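Local coordinates for protein 433aa long hypothetical phosphoribosylglycinamide formyl transferase (Pyrococcus horikoshii, PDB 2DWC) that is a dimeric ATP-grasp family protein with a Rossmann-like N-terminal domain, and binds ADP in its ATP-grasp domain, at residues B[21-26]-B[44-49]; B[273-278]-B[315-320]. All coordinates share one frame; numbering follows the deposited sequence.

Contact 1: B[21-26]-B[44-49]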
loop_
_atom_site.group_PDB
_atom_site.type_symbol
_atom_site.label_atom_id
_atom_site.label_comp_id
_atom_site.label_asym_id
_atom_site.label_seq_id
_atom_site.Cartn_x
_atom_site.Cartn_y
_atom_site.Cartn_z
ATOM N N LYS B 21 -18.812 3.568 -2.562
ATOM C CA LYS B 21 -18.074 4.368 -3.557
ATOM C C LYS B 21 -17.618 5.705 -2.956
ATOM O O LYS B 21 -18.378 6.365 -2.230
ATOM C CB LYS B 21 -19.024 4.670 -4.747
ATOM C CG LYS B 21 -18.339 5.450 -5.905
ATOM C CD LYS B 21 -19.431 5.907 -6.907
ATOM C CE LYS B 21 -20.053 4.689 -7.567
ATOM N NZ LYS B 21 -21.132 5.100 -8.535
ATOM N N ILE B 22 -16.358 6.051 -3.178
ATOM C CA ILE B 22 -15.903 7.371 -2.729
ATOM C C ILE B 22 -15.642 8.222 -3.955
ATOM O O ILE B 22 -15.309 7.687 -5.011
ATOM C CB ILE B 22 -14.604 7.296 -1.906
ATOM C CG1 ILE B 22 -13.453 6.658 -2.729
ATOM C CG2 ILE B 22 -14.899 6.509 -0.594
ATOM C CD1 ILE B 22 -12.108 6.671 -1.937
ATOM N N LEU B 23 -15.803 9.549 -3.805
ATOM C CA LEU B 23 -15.588 10.487 -4.896
ATOM C C LEU B 23 -14.476 11.426 -4.405
ATOM O O LEU B 23 -14.681 12.193 -3.457
ATOM C CB LEU B 23 -16.887 11.289 -5.181
ATOM C CG LEU B 23 -16.738 12.270 -6.336
ATOM C CD1 LEU B 23 -16.503 11.537 -7.669
ATOM C CD2 LEU B 23 -18.015 13.124 -6.410
ATOM N N LEU B 24 -13.304 11.304 -5.029
ATOM C CA LEU B 24 -12.162 12.149 -4.667
ATOM C C LEU B 24 -12.200 13.459 -5.466
ATOM O O LEU B 24 -12.170 13.411 -6.689
ATOM C CB LEU B 24 -10.845 11.413 -4.997
ATOM C CG LEU B 24 -10.675 10.114 -4.186
ATOM C CD1 LEU B 24 -9.418 9.408 -4.680
ATOM C CD2 LEU B 24 -10.475 10.436 -2.686
ATOM N N LEU B 25 -12.336 14.611 -4.799
ATOM C CA LEU B 25 -12.307 15.901 -5.525
ATOM C C LEU B 25 -10.874 16.394 -5.357
ATOM O O LEU B 25 -10.519 17.033 -4.342
ATOM C CB LEU B 25 -13.343 16.864 -4.957
ATOM C CG LEU B 25 -14.781 16.311 -5.088
ATOM C CD1 LEU B 25 -15.770 17.454 -4.619
ATOM C CD2 LEU B 25 -15.163 15.865 -6.547
ATOM N N GLY B 26 -10.034 16.121 -6.378
ATOM C CA GLY B 26 -8.609 16.408 -6.252
ATOM C C GLY B 26 -7.962 15.043 -6.290
ATOM O O GLY B 26 -8.247 14.181 -5.440
ATOM N N GLU B 44 -15.196 1.128 -4.275
ATOM C CA GLU B 44 -15.135 1.712 -5.608
ATOM C C GLU B 44 -14.663 3.158 -5.511
ATOM O O GLU B 44 -15.128 3.911 -4.666
ATOM C CB GLU B 44 -16.529 1.632 -6.247
ATOM C CG GLU B 44 -16.515 1.946 -7.777
ATOM C CD GLU B 44 -17.728 1.375 -8.517
ATOM O OE1 GLU B 44 -18.251 2.077 -9.413
ATOM O OE2 GLU B 44 -18.142 0.221 -8.230
ATOM N N VAL B 45 -13.778 3.566 -6.420
ATOM C CA VAL B 45 -13.206 4.923 -6.385
ATOM C C VAL B 45 -13.420 5.701 -7.671
ATOM O O VAL B 45 -13.099 5.199 -8.749
ATOM C CB VAL B 45 -11.654 4.865 -6.208
ATOM C CG1 VAL B 45 -11.063 6.286 -6.091
ATOM C CG2 VAL B 45 -11.325 4.085 -4.937
ATOM N N VAL B 46 -13.944 6.918 -7.548
ATOM C CA VAL B 46 -14.101 7.775 -8.714
ATOM C C VAL B 46 -13.233 8.992 -8.349
ATOM O O VAL B 46 -13.381 9.568 -7.272
ATOM C CB VAL B 46 -15.541 8.179 -8.911
ATOM C CG1 VAL B 46 -15.642 9.154 -10.077
ATOM C CG2 VAL B 46 -16.338 6.956 -9.221
ATOM N N ALA B 47 -12.316 9.340 -9.256
ATOM C CA ALA B 47 -11.361 10.427 -9.006
ATOM C C ALA B 47 -11.603 11.583 -9.948
ATOM O O ALA B 47 -11.684 11.381 -11.159
ATOM C CB ALA B 47 -9.928 9.859 -9.231
ATOM N N VAL B 48 -11.637 12.785 -9.397
ATOM C CA VAL B 48 -11.884 13.995 -10.188
ATOM C C VAL B 48 -10.731 14.977 -10.060
ATOM O O VAL B 48 -10.137 15.136 -8.980
ATOM C CB VAL B 48 -13.171 14.714 -9.645
ATOM C CG1 VAL B 48 -13.577 15.942 -10.534
ATOM C CG2 VAL B 48 -14.332 13.683 -9.587
ATOM N N ASP B 49 -10.391 15.632 -11.163
ATOM C CA ASP B 49 -9.402 16.696 -11.091
ATOM C C ASP B 49 -9.479 17.534 -12.370
ATOM O O ASP B 49 -10.320 17.269 -13.231
ATOM C CB ASP B 49 -7.973 16.175 -10.848
ATOM C CG ASP B 49 -7.128 17.164 -10.039
ATOM O OD1 ASP B 49 -7.146 18.399 -10.332
ATOM O OD2 ASP B 49 -6.378 16.712 -9.131
HETATM O O HOH W 1 -21.356 2.514 -9.416
#
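Ile22 accepts from Val46 N and donates to Glu44 O, within a parallel ladder of five bonds that ties 21-26 to 44-49. Leu24 likewise donates to Val46 O and accepts from Val48 N, and Gly26 N closes the series on Val48 O at 2.8 Å. Branched aliphatic residues suit both faces of such a buried sheet. On one face Leu23, its CG anti to the backbone N (chi1 -179°), slants CD1 between Val46 CG1, a tight 3.5 Å away, and Val48 CG2 at 3.6 Å. On the other, Val45 CG1 meets Leu24 CD1 at 3.8 Å while its CG2 lies along Ile22. Charge gathers at the start: Lys21 NZ and Glu44 OE1 stand 4.3 Å apart, bridged by a water, while Lys21 forms its salt bridge with Glu81 and Glu44 with Arg62. At phi 115° a beta carbon on Gly26 would press on the carbonyl O of Leu25, which calls for glycine, as expected at the first glycine of a probable Rossmann-type GxGxxG turn; beside it Asp49 OD2 accepts from Ser27 N. In this right-handed beta-alpha-beta crossover, helix 29-40 packs on Ile22 and Val45, helix 71-81 on Leu23 and Val48, and strands 85-88 and 62-65 flank the pair.

Contact 2: B[273-278]-B[315-320]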
loop_
_atom_site.group_PDB
_atom_site.type_symbol
_atom_site.label_atom_id
_atom_site.label_comp_id
_atom_site.label_asym_id
_atom_site.label_seq_id
_atom_site.Cartn_x
_atom_site.Cartn_y
_atom_site.Cartn_z
ATOM N N LEU B 273 -16.499 13.820 10.322
ATOM C CA LEU B 273 -15.671 12.601 10.455
ATOM C C LEU B 273 -14.490 12.772 9.505
ATOM O O LEU B 273 -14.641 13.366 8.452
ATOM C CB LEU B 273 -16.395 11.320 10.003
ATOM C CG LEU B 273 -17.687 10.935 10.729
ATOM C CD1 LEU B 273 -18.270 9.677 10.044
ATOM C CD2 LEU B 273 -17.360 10.672 12.228
ATOM N N GLY B 274 -13.326 12.259 9.887
ATOM C CA GLY B 274 -12.162 12.367 9.017
ATOM C C GLY B 274 -10.901 12.779 9.753
ATOM O O GLY B 274 -10.930 13.104 10.950
ATOM N N ILE B 275 -9.780 12.727 9.058
ATOM C CA ILE B 275 -8.536 13.164 9.683
ATOM C C ILE B 275 -8.336 14.666 9.417
ATOM O O ILE B 275 -8.774 15.197 8.383
ATOM C CB ILE B 275 -7.378 12.297 9.179
ATOM C CG1 ILE B 275 -6.286 12.259 10.263
ATOM C CG2 ILE B 275 -6.878 12.803 7.888
ATOM C CD1 ILE B 275 -5.467 11.060 10.136
ATOM N N PHE B 276 -7.657 15.341 10.350
ATOM C CA PHE B 276 -7.398 16.766 10.264
ATOM C C PHE B 276 -5.898 16.969 10.431
ATOM O O PHE B 276 -5.271 16.254 11.202
ATOM C CB PHE B 276 -8.096 17.508 11.440
ATOM C CG PHE B 276 -9.600 17.534 11.354
ATOM C CD1 PHE B 276 -10.352 16.407 11.668
ATOM C CD2 PHE B 276 -10.266 18.687 10.950
ATOM C CE1 PHE B 276 -11.761 16.425 11.573
ATOM C CE2 PHE B 276 -11.689 18.719 10.858
ATOM C CZ PHE B 276 -12.418 17.583 11.170
ATOM N N GLY B 277 -5.323 17.924 9.722
ATOM C CA GLY B 277 -3.905 18.186 9.909
ATOM C C GLY B 277 -3.866 19.491 10.727
ATOM O O GLY B 277 -3.938 20.598 10.181
ATOM N N VAL B 278 -3.787 19.365 12.056
ATOM C CA VAL B 278 -3.727 20.581 12.880
ATOM C C VAL B 278 -2.279 21.034 13.017
ATOM O O VAL B 278 -1.448 20.318 13.574
ATOM C CB VAL B 278 -4.331 20.297 14.277
ATOM C CG1 VAL B 278 -4.405 21.618 15.058
ATOM C CG2 VAL B 278 -5.724 19.633 14.120
ATOM N N ALA B 315 -5.498 5.849 5.054
ATOM C CA ALA B 315 -6.357 4.763 5.433
ATOM C C ALA B 315 -7.171 5.179 6.677
ATOM O O ALA B 315 -8.318 4.760 6.811
ATOM C CB ALA B 315 -5.512 3.492 5.759
ATOM N N LEU B 316 -6.583 6.001 7.549
ATOM C CA LEU B 316 -7.337 6.452 8.751
ATOM C C LEU B 316 -8.489 7.327 8.263
ATOM O O LEU B 316 -9.606 7.211 8.742
ATOM C CB LEU B 316 -6.458 7.272 9.686
ATOM C CG LEU B 316 -5.445 6.402 10.444
ATOM C CD1 LEU B 316 -4.424 7.286 11.158
ATOM C CD2 LEU B 316 -6.194 5.491 11.459
ATOM N N HIS B 317 -8.198 8.204 7.310
ATOM C CA HIS B 317 -9.244 9.078 6.765
ATOM C C HIS B 317 -10.331 8.244 6.110
ATOM O O HIS B 317 -11.514 8.463 6.334
ATOM C CB HIS B 317 -8.631 10.008 5.696
ATOM C CG HIS B 317 -9.498 11.159 5.295
ATOM N ND1 HIS B 317 -10.060 12.035 6.201
ATOM C CD2 HIS B 317 -9.839 11.616 4.065
ATOM C CE1 HIS B 317 -10.694 12.994 5.547
ATOM N NE2 HIS B 317 -10.578 12.766 4.245
ATOM N N LEU B 318 -9.929 7.319 5.240
ATOM C CA LEU B 318 -10.915 6.505 4.529
ATOM C C LEU B 318 -11.813 5.721 5.501
ATOM O O LEU B 318 -13.041 5.670 5.353
ATOM C CB LEU B 318 -10.204 5.524 3.585
ATOM C CG LEU B 318 -11.167 4.592 2.837
ATOM C CD1 LEU B 318 -12.027 5.411 1.864
ATOM C CD2 LEU B 318 -10.363 3.532 2.075
ATOM N N ARG B 319 -11.186 5.072 6.467
ATOM C CA ARG B 319 -11.985 4.308 7.428
ATOM C C ARG B 319 -12.954 5.227 8.152
ATOM O O ARG B 319 -14.142 4.921 8.284
ATOM C CB ARG B 319 -11.050 3.591 8.433
ATOM C CG ARG B 319 -10.373 2.347 7.750
ATOM C CD ARG B 319 -9.255 1.767 8.582
ATOM N NE ARG B 319 -9.765 1.186 9.817
ATOM C CZ ARG B 319 -9.494 -0.055 10.258
ATOM N NH1 ARG B 319 -8.730 -0.884 9.568
ATOM N NH2 ARG B 319 -9.968 -0.461 11.442
ATOM N N ALA B 320 -12.446 6.358 8.606
ATOM C CA ALA B 320 -13.300 7.269 9.361
ATOM C C ALA B 320 -14.505 7.689 8.520
ATOM O O ALA B 320 -15.624 7.648 9.012
ATOM C CB ALA B 320 -12.523 8.548 9.791
#
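His317 reaches from helix 313-322 to the backbone of Ile275, joining this helix to the beginning of strand 274-283 of the ATP-grasp domain, part of a large mixed sheet. On the strand side the contact is confined to Leu273, Gly274 and Ile275.

The close part centres on the imidazole. With CG anti to the backbone N (chi1 -166°), the ring is carried across to the strand, where ND1 accepts the hydrogen of Ile275 N at 3.0 Å. The N-H...N angle is 168°, and the donor lies close to the ring plane, so the bond is nearly straight and meets the ring at its edge. Acceptance by ND1 implies that this nitrogen carries no proton here. A histidine suits the place because an unprotonated ring nitrogen can accept a buried backbone N-H in the plane of the ring. Gly274 lets it come close: its CA is 3.5 Å from ND1, and a beta carbon at this residue would collide with CE1. Its phi of 135° also calls for glycine. Ala320, almost one turn further along the helix, turns only a methyl toward the strand, and this small group, CB, fits over Gly274 N at 3.8 Å. Close by, Leu273 CD1 approaches the carbonyl oxygen of Ala320 to 3.5 Å.

Looser packing is found between Ile275 and Leu316, which meet through a few carbons. Beyond Ile275 the strand departs from the helix: Phe276 makes no contact with it and packs instead on Thr267 and Leu270 of helix 253-270. This looser side is still buried rather than open to solvent, and apolar residues fit it. Val216 of strand 209-219 touches both Ile275 and Ala320. Across the looser side, Ile275 CD1 comes no nearer than 3.9 Å to Leu316 CB.

Overall arrangement
Contact 1 closes before contact 2 opens along the chain, and their centres are 16 Å apart. They belong to different sheets: contact 1 pairs the two central strands of the parallel preATP-grasp sheet, whereas contact 2 sets helix 313-322 against strand 274-283 of the ATP-grasp domain, part of a large mixed sheet. Helix 29-40, the connection within contact 1, also touches Ala315, His317 and Leu318 of contact 2. The contacts meet directly as well, where Ile22 CG2 packs 3.9 Å from Leu318 CD1. Helix 313-322 therefore lies with one face on helix 29-40 and strand 21-25 and another on strand 274-283, so that it bridges the two parts of the protein.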